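Local coordinates for protein cyanophage-like gp41-1 intein (Metagenome, PDB 6QAZ) that probably carries out protein splicing, as inteins do, excising itself from a precursor and joining the flanking sequences, at residues Gly34-Leu39 against Glu112-His117; Lys47-Ile52 against Glu102-Glu107; Lys58-Ser63 against Tyr120-Leu125. One frame throughout, in Å; residues are numbered along the deposited sequence. Where two conformers were deposited one is given.

From the N terminus, the chain lays down G34-L39 and then, one strand later, K47-I52; K58-S63 follows on the next strand. The long strand 93-113 then pairs first with strand 45-54 and, farther on, with strand 34-41, a worked example of a single strand serving several partners. Its middle closes interaction 2 at E102-E107, and its end, with the turn after it, closes the wider loop of interaction 1, which encloses interaction 2. Interaction 3 closes last, when the hairpin Y120-L125 reaches strand 59-63, and it crosses both. Interactions 1 and 2 lie on opposite sides of the chain's centre, while interactions 2 and 3 touch through strands 45-54 and 59-63.

Interaction 1. Residues Gly34-Leu39 against Glu112-His117; sequences GYNEVL and EVSGNH
N36 sets its carboxamide against the turn S114-H117, and its nitrogen and oxygen face different company. ND2 donates to N116 OD1 at 2.9 Å, tilted out of the plane of both amides, more so at N116; the side chains cross at about a right angle, their planes 72° apart. L118 reinforces the junction, its O taking a second bond from ND2 and its N donating to N116 OD1. N36 OD1 instead looks onto water: two molecules donate to it, one shared with S114 OG and the other with N116 N.

The tight part lies between S114 and E37. S114 OG, set between its own backbone N and carbonyl carbon (chi1 69°), accepts from E37 N (2.9 Å), while S114 N donates to E37 O (2.8 Å), so a single serine answers both backbone groups of E37 just where regular pairing stops. Beside it, V38 and V113 form a non-hydrogen-bonded antiparallel pair, followed by the bond from L39 N to E112 O at 2.8 Å. V113 CG2 covers N36 CB at 3.7 Å. Looser is exposed L39, which only rests CD1 near S114 CA, at 4.0 Å.

A type II' turn carries the chain away, with G115 at positive phi (66°) and its CA close to N36 OD1. H117 ties the turn back, its ND1 donating to V113 O at 2.7 Å, nearly along the C=O axis.

On its other edge strand 34-41 pairs with strand 28-31, where V29 packs on V113 and S31 on N36 and N116, while N128, the last residue of the chain, bonds to V113 N through its OD1.

Interaction 2. Residues Lys47-Ile52 against Glu102-Glu107; sequences KKSYKI and ELDERE. With FLC (citrate anion), chain B.
K48 and E102 cross at about a right angle on one face of the strand pair, and their charged ends meet: in the K48 conformer given, one of two deposited, NZ lies 2.8 Å from E102 OE2 in a salt bridge, approaching nearly in line with the C-O bond. In this conformer the lysine is bent at each torsion beyond CG and folds round the carboxylate, whereas E102 runs out extended, with CG anti to the backbone N (chi1 -173°). The Y50 side chain also lies against E102, side by side with it and pointing the same way; Y50 CE2 touches E102 CG at 3.7 Å, with ring and carboxylate planes 33° apart.

The other side is organised round S49 and R106. S49 OG donates to D104 O at 2.8 Å, in the plane of that carbonyl, and S49 N donates to the same oxygen, which is thus held twice by one residue. R106 turns its guanidinium side-on to D104: NE and NH2 of R106 both bond to D104 OD1, NH2 at 2.9 Å, with OD1 in the guanidinium plane; R106 NH1 bridges to D6. A citrate, probably from the crystallisation liquor, lies against this side: R106 NH2 donates to FLC OHB at 2.8 Å in a nearly straight bond (171°), and K51 NZ reaches FLC OG2.

Between the pairs K48-E105 and Y50-E102 the register slips by one, so that S49 faces both L103, whose N bonds to S49 O (2.8 Å), and D104. This is a beta bulge in an antiparallel pair, set in a long, curved strand of the kind found in the all-beta Hedgehog/intein (HINT) fold.

Interaction 3. Residues Lys58-Ser63 against Tyr120-Leu125; sequences KEIICS and YANDIL
I60 lays its CD1 methyl against A121 CB at 3.6 Å. CG1 stands anti to the backbone N (chi1 -174°), on the branch that leads to this methyl, while the other branch turns to I124: I60 CG2 and I124 CD1 come within 3.9 Å. I124 CD1 also meets K58 CB, at 4.0 Å.

Beside these apolar contacts sits one polar bond. N122 ND2 donates to E59 O at 2.9 Å, with an N-H...O angle of 153°, the oxygen lying somewhat out of the amide plane; N122 OD1 accepts from Q10 N, so the amide is fixed from both ends. A water accepting from I61 N also takes a weak bond from ND2. At the rim the aliphatic part of K58 runs past the turn, CE reaching D123 CB at 3.5 Å, while its amino group turns to a salt bridge with D56.

A121-I124 form a type I' beta turn that closes the hairpin of strands 118-121 and 124-127, with both N122 and D123 at positive phi and two backbone bonds between A121 and I124. Its tip meets strand 59-63, which on its own sheet pairs with strand 45-54; L5, on strand 5-6, packs against I60, and T9 lies against A121, so the tip of the hairpin packs beside strand 59-63 and the loop holding T9, near the centre of the chain.

Interaction 1. Residues Gly34-Leu39 against Glu112-His117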
# COMPACT_ATOMS: atom_id res chain seq x y z
N GLY A 34 -0.38 15.51 0.74
CA GLY A 34 1.02 15.96 0.71
C GLY A 34 1.97 14.86 1.08
O GLY A 34 1.60 13.67 1.11
N TYR A 35 3.19 15.21 1.37
CA TYR A 35 4.24 14.23 1.65
C TYR A 35 4.31 13.92 3.13
O TYR A 35 4.43 14.83 3.97
CB TYR A 35 5.59 14.76 1.19
CG TYR A 35 5.79 14.73 -0.31
CD1 TYR A 35 6.20 13.57 -0.94
CD2 TYR A 35 5.51 15.82 -1.12
CE1 TYR A 35 6.36 13.50 -2.31
CE2 TYR A 35 5.66 15.76 -2.51
CZ TYR A 35 6.09 14.58 -3.10
OH TYR A 35 6.28 14.43 -4.46
N ASN A 36 4.30 12.64 3.46
CA ASN A 36 4.48 12.19 4.82
C ASN A 36 5.91 11.69 5.04
O ASN A 36 6.48 11.05 4.13
CB ASN A 36 3.46 11.11 5.18
CG ASN A 36 2.05 11.62 5.22
OD1 ASN A 36 1.81 12.78 5.64
ND2 ASN A 36 1.08 10.82 4.81
N GLU A 37 6.50 11.99 6.19
CA GLU A 37 7.86 11.54 6.49
C GLU A 37 7.84 10.07 6.87
O GLU A 37 7.01 9.64 7.66
CB GLU A 37 8.43 12.32 7.69
CG GLU A 37 9.84 11.89 8.02
CD GLU A 37 10.51 12.40 9.27
OE1 GLU A 37 11.77 12.19 9.34
OE2 GLU A 37 9.79 12.94 10.18
N VAL A 38 8.82 9.33 6.38
CA VAL A 38 9.03 7.94 6.80
C VAL A 38 9.72 7.96 8.18
O VAL A 38 10.86 8.43 8.30
CB VAL A 38 9.85 7.17 5.78
CG1 VAL A 38 10.09 5.75 6.25
CG2 VAL A 38 9.16 7.18 4.42
N LEU A 39 8.99 7.51 9.18
CA LEU A 39 9.43 7.52 10.57
C LEU A 39 10.10 6.21 10.96
O LEU A 39 10.95 6.19 11.86
CB LEU A 39 8.24 7.76 11.50
CG LEU A 39 7.49 9.06 11.27
CD1 LEU A 39 6.34 9.19 12.21
CD2 LEU A 39 8.42 10.24 11.39
N GLU A 112 6.47 2.99 8.48
CA GLU A 112 5.56 3.89 9.18
C GLU A 112 5.80 5.30 8.66
O GLU A 112 6.98 5.72 8.59
CB GLU A 112 5.84 3.88 10.68
CG GLU A 112 4.88 4.73 11.45
CD GLU A 112 3.50 4.16 11.49
OE1 GLU A 112 3.29 2.93 11.26
OE2 GLU A 112 2.58 5.01 11.82
N VAL A 113 4.74 6.03 8.35
CA VAL A 113 4.86 7.40 7.89
C VAL A 113 4.06 8.32 8.82
O VAL A 113 3.19 7.88 9.57
CB VAL A 113 4.48 7.58 6.41
CG1 VAL A 113 5.18 6.52 5.55
CG2 VAL A 113 2.98 7.54 6.17
N SER A 114 4.37 9.61 8.73
CA SER A 114 3.75 10.63 9.56
C SER A 114 2.35 10.99 9.06
O SER A 114 1.80 10.39 8.13
CB SER A 114 4.65 11.83 9.65
OG SER A 114 4.75 12.53 8.40
N GLY A 115 1.78 12.02 9.68
CA GLY A 115 0.55 12.59 9.16
C GLY A 115 -0.60 11.61 9.25
O GLY A 115 -0.80 10.93 10.27
N ASN A 116 -1.33 11.49 8.15
CA ASN A 116 -2.47 10.57 8.07
C ASN A 116 -2.07 9.12 7.88
O ASN A 116 -2.97 8.28 7.76
CB ASN A 116 -3.43 11.03 6.97
CG ASN A 116 -2.90 10.88 5.56
OD1 ASN A 116 -1.78 10.43 5.33
ND2 ASN A 116 -3.72 11.30 4.62
N HIS A 117 -0.79 8.81 7.88
CA HIS A 117 -0.31 7.41 7.78
C HIS A 117 -0.62 6.77 6.42
O HIS A 117 -0.50 5.56 6.31
CB HIS A 117 -0.83 6.51 8.89
CG HIS A 117 -0.49 7.00 10.20
ND1 HIS A 117 0.77 7.21 10.64
CD2 HIS A 117 -1.29 7.34 11.19
CE1 HIS A 117 0.73 7.68 11.90
NE2 HIS A 117 -0.52 7.74 12.25
O HOH W 1 3.08 14.51 7.42
O HOH W 2 -0.79 13.52 6.02

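Interaction 2. Residues Lys47-Ile52 against Glu102-Glu107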
# COMPACT_ATOMS: atom_id res chain seq x y z
N LYS A 47 5.93 -13.35 4.49
CA LYS A 47 4.50 -13.53 4.76
C LYS A 47 3.84 -14.03 3.47
O LYS A 47 4.33 -13.78 2.35
CB LYS A 47 3.82 -12.22 5.20
CG LYS A 47 4.45 -11.45 6.35
CD LYS A 47 3.68 -10.17 6.70
CE LYS A 47 3.93 -9.67 8.10
NZ LYS A 47 4.77 -8.46 8.12
N LYS A 48 2.69 -14.65 3.63
CA LYS A 48 1.83 -14.90 2.47
C LYS A 48 1.43 -13.59 1.83
O LYS A 48 1.07 -12.63 2.53
CB LYS A 48 0.60 -15.72 2.87
CG LYS A 48 -0.32 -16.17 1.72
CD LYS A 48 0.37 -16.96 0.61
CE LYS A 48 0.92 -18.28 1.09
NZ LYS A 48 -0.14 -19.15 1.65
N SER A 49 1.46 -13.54 0.51
CA SER A 49 1.16 -12.33 -0.25
C SER A 49 -0.08 -12.53 -1.10
O SER A 49 -0.44 -13.65 -1.43
CB SER A 49 2.34 -11.91 -1.06
OG SER A 49 2.65 -12.80 -2.12
N TYR A 50 -0.69 -11.41 -1.44
CA TYR A 50 -1.94 -11.31 -2.19
C TYR A 50 -1.80 -10.18 -3.18
O TYR A 50 -1.23 -9.13 -2.87
CB TYR A 50 -3.12 -10.96 -1.28
CG TYR A 50 -3.38 -11.99 -0.23
CD1 TYR A 50 -2.60 -12.06 0.91
CD2 TYR A 50 -4.39 -12.92 -0.38
CE1 TYR A 50 -2.77 -13.03 1.87
CE2 TYR A 50 -4.61 -13.89 0.60
CZ TYR A 50 -3.76 -13.96 1.70
OH TYR A 50 -3.91 -14.91 2.69
N LYS A 51 -2.35 -10.37 -4.38
CA LYS A 51 -2.38 -9.32 -5.40
C LYS A 51 -3.79 -8.77 -5.50
O LYS A 51 -4.74 -9.54 -5.77
CB LYS A 51 -1.93 -9.85 -6.76
CG LYS A 51 -1.86 -8.78 -7.83
CD LYS A 51 -1.30 -9.29 -9.12
CE LYS A 51 -2.02 -10.48 -9.67
NZ LYS A 51 -1.63 -10.75 -11.07
N ILE A 52 -3.92 -7.47 -5.38
CA ILE A 52 -5.17 -6.75 -5.63
C ILE A 52 -5.06 -6.08 -6.98
O ILE A 52 -4.10 -5.34 -7.22
CB ILE A 52 -5.41 -5.72 -4.51
CG1 ILE A 52 -5.46 -6.39 -3.16
CG2 ILE A 52 -6.65 -4.91 -4.81
CD1 ILE A 52 -5.51 -5.44 -2.00
N GLU A 102 -4.52 -14.78 -4.04
CA GLU A 102 -3.46 -15.23 -3.14
C GLU A 102 -2.29 -15.70 -4.00
O GLU A 102 -2.50 -16.47 -4.97
CB GLU A 102 -3.97 -16.31 -2.20
CG GLU A 102 -2.94 -16.68 -1.16
CD GLU A 102 -3.42 -17.67 -0.12
OE1 GLU A 102 -4.64 -17.91 -0.04
OE2 GLU A 102 -2.57 -18.19 0.60
N LEU A 103 -1.11 -15.27 -3.62
CA LEU A 103 0.12 -15.65 -4.31
C LEU A 103 0.89 -16.57 -3.36
O LEU A 103 0.32 -17.55 -2.88
CB LEU A 103 0.89 -14.39 -4.75
CG LEU A 103 0.13 -13.44 -5.66
CD1 LEU A 103 1.04 -12.28 -5.99
CD2 LEU A 103 -0.33 -14.11 -6.95
N ASP A 104 2.15 -16.30 -3.19
CA ASP A 104 3.11 -17.16 -2.49
C ASP A 104 3.62 -16.45 -1.24
O ASP A 104 3.37 -15.26 -1.02
CB ASP A 104 4.25 -17.49 -3.46
CG ASP A 104 4.84 -16.31 -4.22
OD1 ASP A 104 4.48 -15.16 -3.96
OD2 ASP A 104 5.68 -16.59 -5.11
N GLU A 105 4.37 -17.16 -0.43
CA GLU A 105 5.14 -16.54 0.65
C GLU A 105 6.31 -15.81 0.03
O GLU A 105 7.03 -16.39 -0.79
CB GLU A 105 5.63 -17.63 1.59
CG GLU A 105 4.51 -18.19 2.42
CD GLU A 105 4.82 -18.22 3.90
OE1 GLU A 105 5.12 -17.13 4.46
OE2 GLU A 105 4.79 -19.32 4.48
N ARG A 106 6.55 -14.58 0.47
CA ARG A 106 7.70 -13.83 -0.04
C ARG A 106 8.09 -12.77 0.99
O ARG A 106 7.33 -12.46 1.92
CB ARG A 106 7.33 -13.20 -1.36
CG ARG A 106 6.26 -12.14 -1.25
CD ARG A 106 5.99 -11.41 -2.56
NE ARG A 106 5.45 -12.30 -3.55
CZ ARG A 106 5.27 -11.98 -4.82
NH1 ARG A 106 5.58 -10.77 -5.27
NH2 ARG A 106 4.69 -12.84 -5.63
N GLU A 107 9.27 -12.22 0.80
CA GLU A 107 9.72 -11.09 1.63
C GLU A 107 8.88 -9.86 1.30
O GLU A 107 8.58 -9.58 0.13
CB GLU A 107 11.19 -10.79 1.33
CG GLU A 107 12.14 -11.91 1.69
CD GLU A 107 12.25 -12.25 3.16
OE1 GLU A 107 12.00 -11.38 4.00
OE2 GLU A 107 12.74 -13.36 3.45
CAC FLC B . 4.76 -14.87 -7.92
CA FLC B . 4.95 -14.14 -9.24
CB FLC B . 3.99 -12.97 -9.44
CBC FLC B . 4.48 -12.18 -10.68
CG FLC B . 2.57 -13.48 -9.71
CGC FLC B . 1.55 -12.41 -10.00
OA1 FLC B . 5.78 -15.16 -7.31
OA2 FLC B . 3.60 -15.10 -7.49
OB1 FLC B . 5.11 -11.11 -10.46
OB2 FLC B . 4.21 -12.67 -11.81
OG1 FLC B . 1.83 -11.25 -9.62
OG2 FLC B . 0.48 -12.75 -10.51
OHB FLC B . 4.00 -12.15 -8.28

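Interaction 3. Residues Lys58-Ser63 against Tyr120-Leu125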
# COMPACT_ATOMS: atom_id res chain seq x y z
N LYS A 58 -4.45 -1.14 -12.25
CA LYS A 58 -3.44 -0.96 -11.21
C LYS A 58 -3.43 -2.17 -10.28
O LYS A 58 -4.48 -2.71 -9.94
CB LYS A 58 -3.67 0.33 -10.43
CG LYS A 58 -3.54 1.59 -11.24
CD LYS A 58 -3.75 2.80 -10.40
CE LYS A 58 -3.60 4.14 -11.09
NZ LYS A 58 -4.50 4.29 -12.23
N GLU A 59 -2.24 -2.54 -9.83
CA GLU A 59 -2.05 -3.71 -8.96
C GLU A 59 -1.20 -3.34 -7.77
O GLU A 59 -0.29 -2.48 -7.88
CB GLU A 59 -1.30 -4.83 -9.71
CG GLU A 59 -2.00 -5.51 -10.81
CD GLU A 59 -1.03 -6.42 -11.60
OE1 GLU A 59 0.06 -6.85 -11.05
OE2 GLU A 59 -1.40 -6.78 -12.67
N ILE A 60 -1.39 -4.06 -6.69
CA ILE A 60 -0.51 -3.97 -5.52
C ILE A 60 -0.45 -5.34 -4.89
O ILE A 60 -1.47 -6.06 -4.87
CB ILE A 60 -0.96 -2.86 -4.56
CG1 ILE A 60 -0.01 -2.66 -3.44
CG2 ILE A 60 -2.34 -3.13 -4.04
CD1 ILE A 60 -0.24 -1.32 -2.70
N ILE A 61 0.68 -5.68 -4.34
CA ILE A 61 0.90 -6.97 -3.64
C ILE A 61 1.18 -6.66 -2.18
O ILE A 61 2.09 -5.89 -1.86
CB ILE A 61 2.00 -7.78 -4.32
CG1 ILE A 61 1.52 -8.26 -5.70
CG2 ILE A 61 2.41 -8.97 -3.46
CD1 ILE A 61 2.61 -8.92 -6.50
N CYS A 62 0.43 -7.33 -1.31
CA CYS A 62 0.51 -7.03 0.12
C CYS A 62 0.18 -8.27 0.93
O CYS A 62 -0.28 -9.29 0.41
CB CYS A 62 -0.44 -5.89 0.49
SG CYS A 62 -2.19 -6.27 0.22
N SER A 63 0.36 -8.17 2.24
CA SER A 63 -0.03 -9.23 3.16
C SER A 63 -1.49 -9.11 3.55
O SER A 63 -2.17 -8.11 3.27
CB SER A 63 0.85 -9.23 4.38
OG SER A 63 0.63 -8.05 5.13
N TYR A 120 0.53 6.87 -1.53
CA TYR A 120 0.23 6.18 -2.78
C TYR A 120 1.30 5.13 -3.07
O TYR A 120 2.51 5.40 -3.02
CB TYR A 120 0.17 7.20 -3.94
CG TYR A 120 -1.08 8.06 -3.92
CD1 TYR A 120 -2.32 7.52 -4.18
CD2 TYR A 120 -1.04 9.42 -3.61
CE1 TYR A 120 -3.48 8.26 -4.18
CE2 TYR A 120 -2.22 10.19 -3.61
CZ TYR A 120 -3.44 9.59 -3.89
OH TYR A 120 -4.64 10.28 -3.92
N ALA A 121 0.85 3.95 -3.40
CA ALA A 121 1.69 2.77 -3.66
C ALA A 121 1.23 2.22 -5.00
O ALA A 121 0.06 1.82 -5.12
CB ALA A 121 1.53 1.78 -2.54
N ASN A 122 2.08 2.28 -6.01
CA ASN A 122 1.62 1.97 -7.40
C ASN A 122 0.38 2.81 -7.75
O ASN A 122 -0.51 2.33 -8.46
CB ASN A 122 1.38 0.50 -7.60
CG ASN A 122 2.58 -0.35 -7.33
OD1 ASN A 122 3.72 0.10 -7.37
ND2 ASN A 122 2.35 -1.60 -7.07
N ASP A 123 0.32 4.04 -7.26
CA ASP A 123 -0.77 4.98 -7.55
C ASP A 123 -2.09 4.58 -6.88
O ASP A 123 -3.12 5.18 -7.19
CB ASP A 123 -0.96 5.24 -9.03
CG ASP A 123 0.20 5.91 -9.69
OD1 ASP A 123 0.76 6.80 -9.06
OD2 ASP A 123 0.49 5.60 -10.86
N ILE A 124 -2.05 3.65 -5.93
CA ILE A 124 -3.21 3.25 -5.11
C ILE A 124 -2.99 3.81 -3.72
O ILE A 124 -1.94 3.60 -3.13
CB ILE A 124 -3.35 1.72 -5.07
CG1 ILE A 124 -3.50 1.14 -6.48
CG2 ILE A 124 -4.49 1.32 -4.16
CD1 ILE A 124 -3.48 -0.37 -6.53
N LEU A 125 -3.99 4.48 -3.16
CA LEU A 125 -3.84 5.01 -1.79
C LEU A 125 -3.88 3.85 -0.81
O LEU A 125 -4.83 3.05 -0.78
CB LEU A 125 -4.94 6.02 -1.50
CG LEU A 125 -4.73 6.85 -0.24
CD1 LEU A 125 -3.49 7.73 -0.31
CD2 LEU A 125 -5.96 7.72 -0.02
O HOH W 3 2.99 -4.11 -5.10